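EcmrR transcriptional regulator (PDB 6WL5) probably senses multiple drugs as a MerR-family regulator that activates transcription, its C-terminal domain binding cetyl-trimethyl-ammonium. Local coordinates at residues Q5-I11 against A94-V100; Y54-H60 against D70-A76; N123-N129 against F154-V159. The contacts are given in a common frame with arbitrary orientation. Where two conformers were deposited one is given. Residues are numbered along the deposited sequence.

A single antiparallel sheet can supply both a domain's scaffold and its binding surfaces, as all three contacts in this GyrI-like domain illustrate. Contact 2 is the buried one, a hairpin near the centre whose aromatic, cysteine and carboxylate side chains reach two bound cetyl-trimethyl-ammonium molecules; L127 of contact 3 shares a pocket with its Y59. Contacts 1 and 3 are only partly buried and lie next to each other: the strand holding 94-100 bonds 5-11 on one edge and 154-159 on the other. Contact 1 holds no ligand-pocket residue and adds a T96-E10 side-chain bond; contact 3 ends a short ladder with lysine and chain-end bonds. Contacts 1 and 2 meet where I11 packs on Y54.

Contact 1 (Q5-I11 against A94-V100); sequences QAALKEI and AITAVTV
In Q5-I11 and A94-V100, strands 7-11 and 95-100 pair antiparallel, a long-range pairing within the sheet of a GyrI-like domain. The axes of 7-11 and 95-100 approach to 4.7 Å, with 142° between their directions. A7-T99, K9-A97 and I11-I95 are hydrogen-bonded pairs (CA-CA 5.2 to 5.4 Å); L8-V98 and E10-T96 alternate with them as non-hydrogen-bonded pairs (both 4.5 Å).

Each hydrogen-bonded pair satisfies both its donors and its acceptors. A7 N gives to T99 O at 2.9 Å and T99 N to A7 O at 2.8 Å; K9 N to A97 O at 2.9 Å and A97 N to K9 O at 2.8 Å; I11 N to I95 O at 2.9 Å and I95 N to I11 O at 3.0 Å. Between these rungs, CA-H...O contacts such as L8 CA to A97 O at 3.4 Å fill the ladder.

On the face of L8, E10, T96 and V98, E10 folds back (chi1 and chi2 both m), so that T96 OG1 (chi1 m) donates to E10 OE1 at 2.5 Å. A water bridges this carboxylate to the backbone, giving to E10 OE1 at 2.7 Å and to I95 O at 2.9 Å. On the other face I11 CD1 meets A97 CB at 3.9 Å, and K9 (chi1 p) passes T99, CE to OG1 3.6 Å, while its NZ forms a salt bridge with E151.

Strand 149-158 takes the other edge of 94-100 through backbone bonds of T96, V98 and V100, and helix 109-123 packs against A6, V98 and V100.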
loop_
_atom_site.group_PDB
_atom_site.type_symbol
_atom_site.label_atom_id
_atom_site.label_comp_id
_atom_site.label_asym_id
_atom_site.label_seq_id
_atom_site.Cartn_x
_atom_site.Cartn_y
_atom_site.Cartn_z
ATOM N N GLN A 5 5.855 11.672 -11.638
ATOM C CA GLN A 5 5.178 11.628 -12.943
ATOM C C GLN A 5 3.832 10.920 -12.802
ATOM O O GLN A 5 3.767 9.689 -12.824
ATOM C CB GLN A 5 6.124 10.911 -13.922
ATOM C CG GLN A 5 5.608 10.577 -15.309
ATOM C CD GLN A 5 6.667 9.854 -16.175
ATOM O OE1 GLN A 5 6.923 10.244 -17.319
ATOM N NE2 GLN A 5 7.286 8.805 -15.626
ATOM N N ALA A 6 2.736 11.687 -12.701
ATOM C CA ALA A 6 1.431 11.083 -12.509
ATOM C C ALA A 6 1.047 10.174 -13.673
ATOM O O ALA A 6 1.249 10.515 -14.834
ATOM C CB ALA A 6 0.378 12.187 -12.442
ATOM N N ALA A 7 0.435 9.031 -13.351
ATOM C CA ALA A 7 -0.214 8.151 -14.317
ATOM C C ALA A 7 -1.603 7.832 -13.796
ATOM O O ALA A 7 -1.856 7.935 -12.608
ATOM C CB ALA A 7 0.544 6.846 -14.474
ATOM N N LEU A 8 -2.541 7.558 -14.687
ATOM C CA LEU A 8 -3.894 7.215 -14.307
ATOM C C LEU A 8 -4.127 5.774 -14.717
ATOM O O LEU A 8 -3.776 5.391 -15.837
ATOM C CB LEU A 8 -4.814 8.149 -15.086
ATOM C CG LEU A 8 -6.220 8.289 -14.594
ATOM C CD1 LEU A 8 -6.317 8.800 -13.135
ATOM C CD2 LEU A 8 -7.016 9.250 -15.503
ATOM N N LYS A 9 -4.648 4.967 -13.785
ATOM C CA LYS A 9 -4.806 3.546 -14.068
ATOM C C LYS A 9 -6.052 2.981 -13.408
ATOM O O LYS A 9 -6.588 3.547 -12.456
ATOM C CB LYS A 9 -3.569 2.764 -13.632
ATOM C CG LYS A 9 -3.228 2.845 -12.167
ATOM C CD LYS A 9 -1.985 1.973 -11.851
ATOM C CE LYS A 9 -0.727 2.464 -12.546
ATOM N NZ LYS A 9 0.465 1.652 -12.065
ATOM N N GLU A 10 -6.543 1.879 -13.953
ATOM C CA GLU A 10 -7.593 1.093 -13.320
ATOM C C GLU A 10 -6.930 -0.096 -12.639
ATOM O O GLU A 10 -6.201 -0.862 -13.296
ATOM C CB GLU A 10 -8.633 0.607 -14.334
ATOM C CG GLU A 10 -9.195 1.697 -15.196
ATOM C CD GLU A 10 -10.281 2.519 -14.539
ATOM O OE1 GLU A 10 -10.643 2.205 -13.387
ATOM O OE2 GLU A 10 -10.784 3.474 -15.199
ATOM N N ILE A 11 -7.177 -0.242 -11.342
ATOM C CA ILE A 11 -6.611 -1.320 -10.536
ATOM C C ILE A 11 -7.738 -2.298 -10.228
ATOM O O ILE A 11 -8.721 -1.914 -9.581
ATOM C CB ILE A 11 -5.957 -0.798 -9.251
ATOM C CG1 ILE A 11 -4.848 0.198 -9.584
ATOM C CG2 ILE A 11 -5.370 -1.981 -8.449
ATOM C CD1 ILE A 11 -4.280 0.947 -8.369
ATOM N N ALA A 94 -11.886 -2.855 -6.771
ATOM C CA ALA A 94 -11.312 -2.136 -7.901
ATOM C C ALA A 94 -11.460 -0.632 -7.720
ATOM O O ALA A 94 -12.460 -0.139 -7.182
ATOM C CB ALA A 94 -12.052 -2.521 -9.187
ATOM N N ILE A 95 -10.471 0.112 -8.225
ATOM C CA ILE A 95 -10.472 1.568 -8.145
ATOM C C ILE A 95 -9.866 2.131 -9.418
ATOM O O ILE A 95 -9.162 1.447 -10.165
ATOM C CB ILE A 95 -9.653 2.136 -6.961
ATOM C CG1 ILE A 95 -8.188 1.623 -7.010
ATOM C CG2 ILE A 95 -10.330 1.813 -5.655
ATOM C CD1 ILE A 95 -7.315 2.274 -5.973
ATOM N N THR A 96 -10.166 3.397 -9.671
ATOM C CA THR A 96 -9.423 4.194 -10.618
ATOM C C THR A 96 -8.467 5.025 -9.777
ATOM O O THR A 96 -8.889 5.667 -8.814
ATOM C CB THR A 96 -10.327 5.105 -11.428
ATOM O OG1 THR A 96 -11.294 4.339 -12.163
ATOM C CG2 THR A 96 -9.504 5.924 -12.415
ATOM N N ALA A 97 -7.182 4.999 -10.110
ATOM C CA ALA A 97 -6.198 5.674 -9.276
ATOM C C ALA A 97 -5.302 6.568 -10.104
ATOM O O ALA A 97 -4.891 6.194 -11.217
ATOM C CB ALA A 97 -5.308 4.657 -8.540
ATOM N N VAL A 98 -4.936 7.712 -9.521
ATOM C CA VAL A 98 -3.768 8.446 -9.973
ATOM C C VAL A 98 -2.578 8.020 -9.128
ATOM O O VAL A 98 -2.684 7.883 -7.895
ATOM C CB VAL A 98 -4.013 9.962 -9.971
ATOM C CG1 VAL A 98 -4.301 10.539 -8.582
ATOM C CG2 VAL A 98 -2.873 10.697 -10.670
ATOM N N THR A 99 -1.472 7.715 -9.804
ATOM C CA THR A 99 -0.311 7.102 -9.175
ATOM C C THR A 99 0.974 7.850 -9.502
ATOM O O THR A 99 1.103 8.465 -10.565
ATOM C CB THR A 99 -0.181 5.628 -9.623
ATOM O OG1 THR A 99 0.223 5.541 -11.001
ATOM C CG2 THR A 99 -1.479 4.864 -9.444
ATOM N N VAL A 100 1.956 7.742 -8.596
ATOM C CA VAL A 100 3.337 8.125 -8.878
ATOM C C VAL A 100 4.246 7.070 -8.291
ATOM O O VAL A 100 3.889 6.401 -7.327
ATOM C CB VAL A 100 3.749 9.501 -8.320
ATOM C CG1 VAL A 100 2.954 10.599 -8.978
ATOM C CG2 VAL A 100 3.623 9.552 -6.795
HETATM O O HOH W 1 -10.886 -0.065 -11.880
#

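Contact 2 (Y54-H60 against D70-A76); sequences YCFTLYH and DVEFCEA. With 16A (cetyl-trimethyl-ammonium), chain E; 16A (cetyl-trimethyl-ammonium), chain F.
The hairpin of strands 55-59 and 69-77 contributes to two detergent pockets. Near one end C55 SG lies 3.8 Å from C15 of the chain F cetyl-trimethyl-ammonium, and E75 OE1 lies 3.3 Å from its head-group methyl C19; near the other, the Y59 ring presents a face to the chain E molecule, CD1 to C14 3.6 Å.

The axes of 55-59 and 70-76 approach to 4.6 Å, with 159° between their N-to-C directions, antiparallel. F56-C74 and L58-E72 are hydrogen-bonded pairs: F56 N to C74 O 2.9 Å, C74 N to F56 O 2.8 Å, L58 N to E72 O 2.8 Å, E72 N to L58 O 2.9 Å. A76 N to Y54 O and H60 N to D70 O, both 2.9 Å, extend the ladder. C55-E75, T57-F73 and Y59-V71 are the non-hydrogen-bonded pairs.

In this GyrI-like sheet the hairpin lies between strands 7-23 and 132-137. The face of C55, T57, Y59, V71, F73 and E75 receives helix 26-31, which packs on Y59, V71 and F73; here C55 SG is 3.5 Å from F73 CZ, and Y59 CE1 3.5 Å from V71 CG1; Y59 OH bonds to E133.

On the face of F56, L58, E72 and C74, F56, chi1 p, lays its ring over C74, CB 3.7 Å from the centroid in a CH-pi contact. From beyond the end of strand 55-59, H60 NE2 donates to E72 OE1 at 2.8 Å, while H60 ND1 bonds to S130 and E72 OE2 to Q90.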
loop_
_atom_site.group_PDB
_atom_site.type_symbol
_atom_site.label_atom_id
_atom_site.label_comp_id
_atom_site.label_asym_id
_atom_site.label_seq_id
_atom_site.Cartn_x
_atom_site.Cartn_y
_atom_site.Cartn_z
ATOM N N TYR A 54 1.367 -7.901 -5.429
ATOM C CA TYR A 54 0.739 -6.620 -5.099
ATOM C C TYR A 54 0.655 -6.550 -3.578
ATOM O O TYR A 54 -0.177 -7.214 -2.958
ATOM C CB TYR A 54 -0.633 -6.500 -5.742
ATOM C CG TYR A 54 -1.335 -5.151 -5.630
ATOM C CD1 TYR A 54 -0.638 -3.964 -5.477
ATOM C CD2 TYR A 54 -2.727 -5.076 -5.706
ATOM C CE1 TYR A 54 -1.301 -2.732 -5.404
ATOM C CE2 TYR A 54 -3.395 -3.864 -5.618
ATOM C CZ TYR A 54 -2.687 -2.690 -5.465
ATOM O OH TYR A 54 -3.424 -1.495 -5.372
ATOM N N CYS A 55 1.544 -5.771 -2.986
ATOM C CA CYS A 55 1.748 -5.728 -1.543
ATOM C C CYS A 55 1.700 -4.265 -1.160
ATOM O O CYS A 55 2.480 -3.478 -1.682
ATOM C CB CYS A 55 3.116 -6.317 -1.218
ATOM S SG CYS A 55 3.544 -6.189 0.526
ATOM N N PHE A 56 0.754 -3.886 -0.297
ATOM C CA PHE A 56 0.497 -2.462 -0.133
ATOM C C PHE A 56 -0.117 -2.175 1.224
ATOM O O PHE A 56 -0.746 -3.038 1.863
ATOM C CB PHE A 56 -0.442 -1.920 -1.227
ATOM C CG PHE A 56 -1.754 -2.635 -1.315
ATOM C CD1 PHE A 56 -1.856 -3.816 -2.033
ATOM C CD2 PHE A 56 -2.896 -2.134 -0.703
ATOM C CE1 PHE A 56 -3.057 -4.514 -2.140
ATOM C CE2 PHE A 56 -4.119 -2.809 -0.820
ATOM C CZ PHE A 56 -4.196 -4.003 -1.554
ATOM N N THR A 57 0.108 -0.953 1.675
ATOM C CA THR A 57 -0.545 -0.431 2.860
ATOM C C THR A 57 -1.714 0.446 2.421
ATOM O O THR A 57 -1.559 1.319 1.564
ATOM C CB THR A 57 0.427 0.411 3.686
ATOM O OG1 THR A 57 1.490 -0.439 4.123
ATOM C CG2 THR A 57 -0.269 1.070 4.905
ATOM N N LEU A 58 -2.855 0.249 3.063
ATOM C CA LEU A 58 -3.940 1.196 2.989
ATOM C C LEU A 58 -3.824 2.173 4.149
ATOM O O LEU A 58 -3.771 1.761 5.322
ATOM C CB LEU A 58 -5.266 0.452 3.068
ATOM C CG LEU A 58 -5.573 -0.509 1.909
ATOM C CD1 LEU A 58 -6.854 -1.262 2.136
ATOM C CD2 LEU A 58 -5.611 0.295 0.651
ATOM N N TYR A 59 -3.844 3.463 3.828
ATOM C CA TYR A 59 -3.878 4.528 4.833
ATOM C C TYR A 59 -5.312 5.023 5.002
ATOM O O TYR A 59 -5.818 5.741 4.143
ATOM C CB TYR A 59 -2.953 5.660 4.394
ATOM C CG TYR A 59 -1.483 5.283 4.607
ATOM C CD1 TYR A 59 -0.838 5.524 5.809
ATOM C CD2 TYR A 59 -0.740 4.662 3.596
ATOM C CE1 TYR A 59 0.476 5.140 6.019
ATOM C CE2 TYR A 59 0.586 4.290 3.791
ATOM C CZ TYR A 59 1.204 4.549 5.000
ATOM O OH TYR A 59 2.547 4.223 5.201
ATOM N N HIS A 60 -5.948 4.652 6.115
ATOM C CA HIS A 60 -7.378 4.857 6.334
ATOM C C HIS A 60 -7.723 6.147 7.060
ATOM O O HIS A 60 -8.922 6.460 7.197
ATOM C CB HIS A 60 -7.937 3.670 7.120
ATOM C CG HIS A 60 -7.991 2.396 6.331
ATOM N ND1 HIS A 60 -8.659 2.298 5.128
ATOM C CD2 HIS A 60 -7.504 1.158 6.593
ATOM C CE1 HIS A 60 -8.584 1.059 4.681
ATOM N NE2 HIS A 60 -7.897 0.342 5.555
ATOM N N ASP A 70 -3.824 5.063 11.230
ATOM C CA ASP A 70 -4.678 3.903 10.981
ATOM C C ASP A 70 -4.254 3.294 9.647
ATOM O O ASP A 70 -4.540 3.852 8.578
ATOM C CB ASP A 70 -6.147 4.335 10.965
ATOM C CG ASP A 70 -7.122 3.167 10.871
ATOM O OD1 ASP A 70 -6.718 1.995 10.643
ATOM O OD2 ASP A 70 -8.335 3.455 11.008
ATOM N N VAL A 71 -3.549 2.145 9.711
ATOM C CA VAL A 71 -2.961 1.533 8.537
ATOM C C VAL A 71 -3.387 0.085 8.452
ATOM O O VAL A 71 -3.619 -0.567 9.467
ATOM C CB VAL A 71 -1.417 1.633 8.585
ATOM C CG1 VAL A 71 -1.008 3.089 8.469
ATOM C CG2 VAL A 71 -0.799 0.915 9.822
ATOM N N GLU A 72 -3.469 -0.428 7.227
ATOM C CA GLU A 72 -3.835 -1.818 6.981
ATOM C C GLU A 72 -2.859 -2.411 5.972
ATOM O O GLU A 72 -2.815 -1.989 4.810
ATOM C CB GLU A 72 -5.284 -1.918 6.509
ATOM C CG GLU A 72 -5.790 -3.335 6.392
ATOM C CD GLU A 72 -7.296 -3.390 6.209
ATOM O OE1 GLU A 72 -7.808 -2.483 5.520
ATOM O OE2 GLU A 72 -7.950 -4.334 6.736
ATOM N N PHE A 73 -2.055 -3.371 6.429
ATOM C CA PHE A 73 -1.133 -4.047 5.548
ATOM C C PHE A 73 -1.874 -5.113 4.767
ATOM O O PHE A 73 -2.574 -5.949 5.362
ATOM C CB PHE A 73 -0.030 -4.734 6.332
ATOM C CG PHE A 73 0.905 -5.459 5.462
ATOM C CD1 PHE A 73 1.801 -4.771 4.683
ATOM C CD2 PHE A 73 0.824 -6.832 5.344
ATOM C CE1 PHE A 73 2.684 -5.450 3.864
ATOM C CE2 PHE A 73 1.721 -7.533 4.546
ATOM C CZ PHE A 73 2.641 -6.832 3.794
ATOM N N CYS A 74 -1.639 -5.146 3.462
ATOM C CA CYS A 74 -2.291 -6.086 2.555
ATOM C C CYS A 74 -1.303 -6.750 1.609
ATOM O O CYS A 74 -0.376 -6.125 1.109
ATOM C CB CYS A 74 -3.319 -5.353 1.689
ATOM S SG CYS A 74 -4.628 -4.507 2.577
ATOM N N GLU A 75 -1.510 -8.029 1.355
ATOM C CA GLU A 75 -0.708 -8.729 0.377
ATOM C C GLU A 75 -1.626 -9.612 -0.442
ATOM O O GLU A 75 -2.389 -10.413 0.102
ATOM C CB GLU A 75 0.396 -9.519 1.100
ATOM C CG GLU A 75 1.473 -10.045 0.206
ATOM C CD GLU A 75 2.835 -10.177 0.891
ATOM O OE1 GLU A 75 3.810 -10.344 0.128
ATOM O OE2 GLU A 75 2.930 -10.181 2.168
ATOM N N ALA A 76 -1.532 -9.476 -1.754
ATOM C CA ALA A 76 -2.445 -10.166 -2.656
ATOM C C ALA A 76 -2.071 -11.629 -2.854
ATOM O O ALA A 76 -0.904 -11.968 -3.110
ATOM C CB ALA A 76 -2.472 -9.468 -4.014
HETATM C C1 16A E . -9.186 17.955 0.123
HETATM C C2 16A E . -8.522 16.816 0.882
HETATM C C3 16A E . -7.207 17.252 1.523
HETATM C C4 16A E . -6.228 16.104 1.785
HETATM C C5 16A E . -6.856 14.718 1.954
HETATM C C6 16A E . -5.829 13.740 2.514
HETATM C C7 16A E . -6.404 12.472 3.120
HETATM C C8 16A E . -5.279 11.736 3.836
HETATM C C9 16A E . -5.202 10.304 3.381
HETATM C C10 16A E . -4.823 9.323 4.491
HETATM C C11 16A E . -3.518 9.609 5.223
HETATM C C12 16A E . -2.273 9.421 4.367
HETATM C C13 16A E . -1.073 9.227 5.296
HETATM C C14 16A E . 0.116 8.710 4.510
HETATM C C15 16A E . 1.379 8.716 5.354
HETATM C C16 16A E . 2.445 7.983 4.590
HETATM N N1 16A E . 3.774 8.095 5.214
HETATM C C17 16A E . 3.783 7.729 6.642
HETATM C C18 16A E . 4.592 7.159 4.425
HETATM C C19 16A E . 4.344 9.423 4.971
HETATM C C1 16A F . 20.516 -7.219 9.598
HETATM C C2 16A F . 19.738 -6.164 8.864
HETATM C C3 16A F . 18.293 -6.602 9.001
HETATM C C4 16A F . 17.494 -6.099 7.833
HETATM C C5 16A F . 16.115 -6.702 7.927
HETATM C C6 16A F . 15.539 -6.856 6.547
HETATM C C7 16A F . 14.178 -7.485 6.633
HETATM C C8 16A F . 13.510 -7.488 5.295
HETATM C C9 16A F . 12.140 -8.135 5.376
HETATM C C10 16A F . 11.307 -7.623 4.230
HETATM C C11 16A F . 9.788 -7.755 4.407
HETATM C C12 16A F . 9.252 -6.866 3.276
HETATM C C13 16A F . 7.761 -6.914 2.975
HETATM C C14 16A F . 7.391 -6.343 1.579
HETATM C C15 16A F . 7.102 -7.495 0.624
HETATM C C16 16A F . 8.010 -7.674 -0.590
HETATM N N1 16A F . 7.232 -7.859 -1.834
HETATM C C17 16A F . 6.768 -6.568 -2.355
HETATM C C18 16A F . 8.139 -8.477 -2.805
HETATM C C19 16A F . 6.052 -8.725 -1.702
HETATM O O HOH W 2 1.231 -10.229 -3.676
#

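Contact 3 (N123-N129 against F154-V159); sequences NGYLLTN and FPVEKV. With EDO (1,2-ethanediol), chain K.
L127 and V156, a non-hydrogen-bonded antiparallel pair (CA-CA 4.6 Å), mark the apolar centre. L127 (chi1 t, chi2 p) sets CD1 3.8 Å from both F154 CB and P155 CD, and touches a bound cetyl-trimethyl-ammonium. Y125 CD2 meets V156 CG2 at 3.7 Å, and K158 CD sits over the Y125 ring, 3.8 Å from its centroid (CH-pi).

The axes of 125-127 and 154-158 approach to 4.6 Å, with 145° between their directions. L126-E157 is the hydrogen-bonded pair, L126 N to E157 O 2.9 Å and E157 N to L126 O 3.1 Å; T128 N to P155 O (2.9 Å) and V159 N to G124 O (2.8 Å) flank it. At the polar edge G124 (phi 77°) closes a Schellman motif and K158 NZ donates to N123 O at 2.8 Å. 1,2-Ethanediol, probably from the crystallisation liquor, accepts K158 N at O1 (2.8 Å) and donates O2 to V156 O (2.9 Å).

Helix 109-123 packs on Y125, F154 and V156, and strand 88-103 bonds the other edge of 154-158.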
loop_
_atom_site.group_PDB
_atom_site.type_symbol
_atom_site.label_atom_id
_atom_site.label_comp_id
_atom_site.label_asym_id
_atom_site.label_seq_id
_atom_site.Cartn_x
_atom_site.Cartn_y
_atom_site.Cartn_z
ATOM N N ASN A 123 -6.104 19.060 -11.315
ATOM C CA ASN A 123 -6.652 18.411 -12.492
ATOM C C ASN A 123 -8.124 18.068 -12.359
ATOM O O ASN A 123 -8.665 17.392 -13.232
ATOM C CB ASN A 123 -5.811 17.182 -12.819
ATOM C CG ASN A 123 -4.476 17.558 -13.368
ATOM O OD1 ASN A 123 -4.336 17.826 -14.560
ATOM N ND2 ASN A 123 -3.473 17.599 -12.505
ATOM N N GLY A 124 -8.793 18.547 -11.322
ATOM C CA GLY A 124 -10.237 18.403 -11.256
ATOM C C GLY A 124 -10.677 17.014 -10.854
ATOM O O GLY A 124 -11.671 16.486 -11.411
ATOM N N TYR A 125 -9.957 16.397 -9.921
ATOM C CA TYR A 125 -10.345 15.114 -9.360
ATOM C C TYR A 125 -10.689 15.265 -7.884
ATOM O O TYR A 125 -10.478 16.308 -7.271
ATOM C CB TYR A 125 -9.252 14.061 -9.566
ATOM C CG TYR A 125 -9.223 13.516 -10.986
ATOM C CD1 TYR A 125 -8.658 14.253 -12.030
ATOM C CD2 TYR A 125 -9.798 12.287 -11.292
ATOM C CE1 TYR A 125 -8.619 13.748 -13.319
ATOM C CE2 TYR A 125 -9.769 11.775 -12.586
ATOM C CZ TYR A 125 -9.179 12.505 -13.593
ATOM O OH TYR A 125 -9.158 11.995 -14.883
ATOM N N LEU A 126 -11.230 14.180 -7.331
ATOM C CA LEU A 126 -11.569 14.055 -5.921
ATOM C C LEU A 126 -11.000 12.741 -5.406
ATOM O O LEU A 126 -11.183 11.703 -6.053
ATOM C CB LEU A 126 -13.099 14.057 -5.776
ATOM C CG LEU A 126 -13.682 13.774 -4.385
ATOM C CD1 LEU A 126 -13.317 14.833 -3.362
ATOM C CD2 LEU A 126 -15.199 13.643 -4.461
ATOM N N LEU A 127 -10.307 12.784 -4.249
ATOM C CA LEU A 127 -9.864 11.558 -3.570
ATOM C C LEU A 127 -11.071 10.871 -2.930
ATOM O O LEU A 127 -11.777 11.477 -2.113
ATOM C CB LEU A 127 -8.821 11.892 -2.495
ATOM C CG LEU A 127 -8.246 10.754 -1.646
ATOM C CD1 LEU A 127 -7.385 9.789 -2.441
ATOM C CD2 LEU A 127 -7.416 11.364 -0.521
ATOM N N THR A 128 -11.338 9.618 -3.311
ATOM C CA THR A 128 -12.565 8.950 -2.909
ATOM C C THR A 128 -12.395 7.661 -2.104
ATOM O O THR A 128 -13.417 7.033 -1.767
ATOM C CB THR A 128 -13.401 8.637 -4.166
ATOM O OG1 THR A 128 -12.617 7.872 -5.081
ATOM C CG2 THR A 128 -13.864 9.925 -4.894
ATOM N N ASN A 129 -11.161 7.227 -1.814
ATOM C CA ASN A 129 -10.942 6.095 -0.917
ATOM C C ASN A 129 -9.519 6.183 -0.389
ATOM O O ASN A 129 -8.786 7.131 -0.687
ATOM C CB ASN A 129 -11.236 4.749 -1.599
ATOM C CG ASN A 129 -11.828 3.712 -0.626
ATOM O OD1 ASN A 129 -11.435 3.646 0.554
ATOM N ND2 ASN A 129 -12.813 2.926 -1.112
ATOM N N PHE A 154 -3.645 7.013 -5.373
ATOM C CA PHE A 154 -4.796 7.735 -4.833
ATOM C C PHE A 154 -6.066 7.325 -5.570
ATOM O O PHE A 154 -6.193 7.614 -6.781
ATOM C CB PHE A 154 -4.583 9.245 -5.003
ATOM C CG PHE A 154 -3.807 9.915 -3.887
ATOM C CD1 PHE A 154 -2.872 9.235 -3.116
ATOM C CD2 PHE A 154 -4.024 11.241 -3.611
ATOM C CE1 PHE A 154 -2.170 9.878 -2.115
ATOM C CE2 PHE A 154 -3.341 11.878 -2.594
ATOM C CZ PHE A 154 -2.412 11.193 -1.843
ATOM N N PRO A 155 -7.019 6.666 -4.911
ATOM C CA PRO A 155 -8.314 6.382 -5.559
ATOM C C PRO A 155 -9.042 7.682 -5.845
ATOM O O PRO A 155 -9.235 8.498 -4.948
ATOM C CB PRO A 155 -9.054 5.529 -4.516
ATOM C CG PRO A 155 -7.967 5.037 -3.561
ATOM C CD PRO A 155 -6.983 6.183 -3.522
ATOM N N VAL A 156 -9.432 7.887 -7.102
ATOM C CA VAL A 156 -10.046 9.151 -7.492
ATOM C C VAL A 156 -11.243 8.988 -8.417
ATOM O O VAL A 156 -11.452 7.948 -9.044
ATOM C CB VAL A 156 -9.024 10.111 -8.166
ATOM C CG1 VAL A 156 -7.929 10.522 -7.207
ATOM C CG2 VAL A 156 -8.403 9.469 -9.388
ATOM N N GLU A 157 -12.023 10.072 -8.491
ATOM C CA GLU A 157 -13.105 10.261 -9.444
ATOM C C GLU A 157 -13.022 11.679 -9.990
ATOM O O GLU A 157 -12.673 12.615 -9.267
ATOM C CB GLU A 157 -14.437 9.960 -8.737
ATOM C CG GLU A 157 -14.472 8.502 -8.267
ATOM C CD GLU A 157 -15.733 8.080 -7.562
ATOM O OE1 GLU A 157 -16.538 8.949 -7.192
ATOM O OE2 GLU A 157 -15.900 6.853 -7.376
ATOM N N LYS A 158 -13.310 11.826 -11.282
ATOM C CA LYS A 158 -13.282 13.132 -11.909
ATOM C C LYS A 158 -14.447 13.965 -11.407
ATOM O O LYS A 158 -15.574 13.476 -11.272
ATOM C CB LYS A 158 -13.402 12.920 -13.425
ATOM C CG LYS A 158 -13.342 14.166 -14.276
ATOM C CD LYS A 158 -11.943 14.803 -14.291
ATOM C CE LYS A 158 -12.011 16.202 -14.930
ATOM N NZ LYS A 158 -10.626 16.744 -15.185
ATOM N N VAL A 159 -14.181 15.230 -11.130
ATOM C CA VAL A 159 -15.240 16.082 -10.661
ATOM C C VAL A 159 -16.016 16.584 -11.856
ATOM O O VAL A 159 -17.218 16.624 -11.762
ATOM C CB VAL A 159 -14.761 17.213 -9.801
ATOM C CG1 VAL A 159 -15.939 18.175 -9.519
ATOM C CG2 VAL A 159 -14.224 16.653 -8.519
ATOM O OXT VAL A 159 -15.473 16.941 -12.905
HETATM C C1 EDO K . -13.319 8.350 -13.177
HETATM O O1 EDO K . -13.957 9.551 -12.716
HETATM C C2 EDO K . -12.498 7.699 -12.069
HETATM O O2 EDO K . -13.323 7.098 -11.059
#